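Local coordinates for protein PAN2-PAN3 deadenylation complex catalytic subunit pan2 (Neurospora crassa, PDB 4CZW) that probably serves as the catalytic subunit of the PAN deadenylation complex, shortening the poly(A) tails of mRNA by exonucleolytic cleavage to 5'-AMP, at residues A[432-437]-A[479-484]. Residues are numbered along the deposited sequence; the frame is centred on the assembly and turned at random.
Sequences ETEIPG and VVRGQG
Glu434 and Arg481 make this contact by themselves, through a side-on, two-pronged salt bridge. Arg481 NE reaches Glu434 OE2 at 2.6 Å, while Arg481 NH2 gives a straighter hydrogen bond, 2.8 Å long, to Glu434 OE1. Both oxygens are met on their syn sides, and the carboxylate lies at the edge of the guanidinium with the two planes 21° apart. The match is not perfectly flat: OE1 sits close to the guanidinium plane, whereas OE2 is tilted from it. Each chain has CG anti to its own carbonyl carbon (chi1 -69° in Glu434, -65° in Arg481); Glu434 is extended beyond CG and Arg481 from CG to NE, and the two cross at about a right angle. Arg481 ends strand 471-481 of the mixed sheet in the RNase H-like exonuclease domain, beside strand 441-451; Glu434 belongs to the loop leading into that neighbouring strand. The bridge joins this incoming loop to the end of strand 471-481, away from the acidic residues thought to bind the catalytic metals. Further bonds hold both groups: Arg481 NH1 donates to Val489 O and NH2 also to Glu427 O, while Glu434 OE1 accepts a hydrogen bond from the backbone N of Asp430 and forms a salt bridge with Arg486. A leucine in place of Arg481 would probably leave Glu434 OE2 without its NE partner and the carbonyls of Glu427 and Val489 without these donors.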
loop_
_atom_site.group_PDB
_atom_site.type_symbol
_atom_site.label_atom_id
_atom_site.label_comp_id
_atom_site.label_asym_id
_atom_site.label_seq_id
_atom_site.Cartn_x
_atom_site.Cartn_y
_atom_site.Cartn_z
ATOM N N GLU A 432 -22.101 21.695 9.496
ATOM C CA GLU A 432 -22.878 22.495 8.558
ATOM C C GLU A 432 -22.071 23.631 7.931
ATOM O O GLU A 432 -22.148 23.861 6.724
ATOM C CB GLU A 432 -24.112 23.070 9.258
ATOM C CG GLU A 432 -24.961 23.976 8.380
ATOM C CD GLU A 432 -26.099 24.626 9.143
ATOM O OE1 GLU A 432 -26.218 24.378 10.361
ATOM O OE2 GLU A 432 -26.873 25.387 8.525
ATOM N N THR A 433 -21.294 24.334 8.750
ATOM C CA THR A 433 -20.635 25.558 8.305
ATOM C C THR A 433 -19.147 25.391 8.004
ATOM O O THR A 433 -18.579 26.158 7.226
ATOM C CB THR A 433 -20.792 26.677 9.353
ATOM O OG1 THR A 433 -20.193 26.266 10.588
ATOM C CG2 THR A 433 -22.262 26.984 9.585
ATOM N N GLU A 434 -18.515 24.394 8.616
ATOM C CA GLU A 434 -17.074 24.214 8.467
ATOM C C GLU A 434 -16.707 22.936 7.719
ATOM O O GLU A 434 -15.998 22.080 8.249
ATOM C CB GLU A 434 -16.398 24.220 9.841
ATOM C CG GLU A 434 -16.420 25.572 10.535
ATOM C CD GLU A 434 -15.714 25.552 11.877
ATOM O OE1 GLU A 434 -15.915 24.585 12.641
ATOM O OE2 GLU A 434 -14.963 26.505 12.170
ATOM N N ILE A 435 -17.185 22.812 6.485
ATOM C CA ILE A 435 -16.828 21.676 5.643
ATOM C C ILE A 435 -15.583 21.995 4.821
ATOM O O ILE A 435 -15.613 22.876 3.961
ATOM C CB ILE A 435 -17.977 21.279 4.698
ATOM C CG1 ILE A 435 -19.196 20.828 5.504
ATOM C CG2 ILE A 435 -17.530 20.177 3.750
ATOM C CD1 ILE A 435 -20.353 20.352 4.652
ATOM N N PRO A 436 -14.482 21.279 5.092
ATOM C CA PRO A 436 -13.188 21.502 4.437
ATOM C C PRO A 436 -13.240 21.306 2.923
ATOM O O PRO A 436 -13.954 20.431 2.433
ATOM C CB PRO A 436 -12.280 20.451 5.086
ATOM C CG PRO A 436 -12.937 20.126 6.382
ATOM C CD PRO A 436 -14.404 20.219 6.111
ATOM N N GLY A 437 -12.483 22.122 2.196
ATOM C CA GLY A 437 -12.429 22.036 0.749
ATOM C C GLY A 437 -11.077 22.460 0.208
ATOM O O GLY A 437 -10.126 22.624 0.971
ATOM N N VAL A 479 -4.177 19.964 14.473
ATOM C CA VAL A 479 -4.551 20.689 13.266
ATOM C C VAL A 479 -5.413 21.893 13.638
ATOM O O VAL A 479 -6.349 21.778 14.430
ATOM C CB VAL A 479 -5.303 19.796 12.266
ATOM C CG1 VAL A 479 -5.345 20.463 10.903
ATOM C CG2 VAL A 479 -4.630 18.439 12.162
ATOM N N VAL A 480 -5.090 23.043 13.056
ATOM C CA VAL A 480 -5.671 24.314 13.471
ATOM C C VAL A 480 -6.317 25.063 12.304
ATOM O O VAL A 480 -5.783 25.078 11.194
ATOM C CB VAL A 480 -4.587 25.203 14.135
ATOM C CG1 VAL A 480 -5.007 26.661 14.173
ATOM C CG2 VAL A 480 -4.265 24.691 15.531
ATOM N N ARG A 481 -7.478 25.665 12.560
ATOM C CA ARG A 481 -8.153 26.513 11.579
ATOM C C ARG A 481 -7.240 27.631 11.086
ATOM O O ARG A 481 -6.669 28.375 11.884
ATOM C CB ARG A 481 -9.428 27.113 12.175
ATOM C CG ARG A 481 -10.504 26.101 12.521
ATOM C CD ARG A 481 -11.683 26.776 13.204
ATOM N NE ARG A 481 -12.786 25.850 13.438
ATOM C CZ ARG A 481 -12.902 25.082 14.517
ATOM N NH1 ARG A 481 -11.975 25.126 15.465
ATOM N NH2 ARG A 481 -13.941 24.269 14.646
ATOM N N GLY A 482 -7.111 27.751 9.769
ATOM C CA GLY A 482 -6.241 28.754 9.182
ATOM C C GLY A 482 -6.982 29.984 8.696
ATOM O O GLY A 482 -6.373 30.910 8.156
ATOM N N GLN A 483 -8.297 29.998 8.892
ATOM C CA GLN A 483 -9.126 31.113 8.447
ATOM C C GLN A 483 -10.481 31.106 9.146
ATOM O O GLN A 483 -10.811 30.161 9.866
ATOM C CB GLN A 483 -9.307 31.062 6.930
ATOM C CG GLN A 483 -9.895 29.755 6.421
ATOM C CD GLN A 483 -9.375 29.381 5.048
ATOM O OE1 GLN A 483 -8.178 29.480 4.779
ATOM N NE2 GLN A 483 -10.273 28.951 4.169
ATOM N N GLY A 484 -11.260 32.162 8.931
ATOM C CA GLY A 484 -12.571 32.285 9.544
ATOM C C GLY A 484 -12.538 33.008 10.878
ATOM O O GLY A 484 -11.485 33.478 11.315
#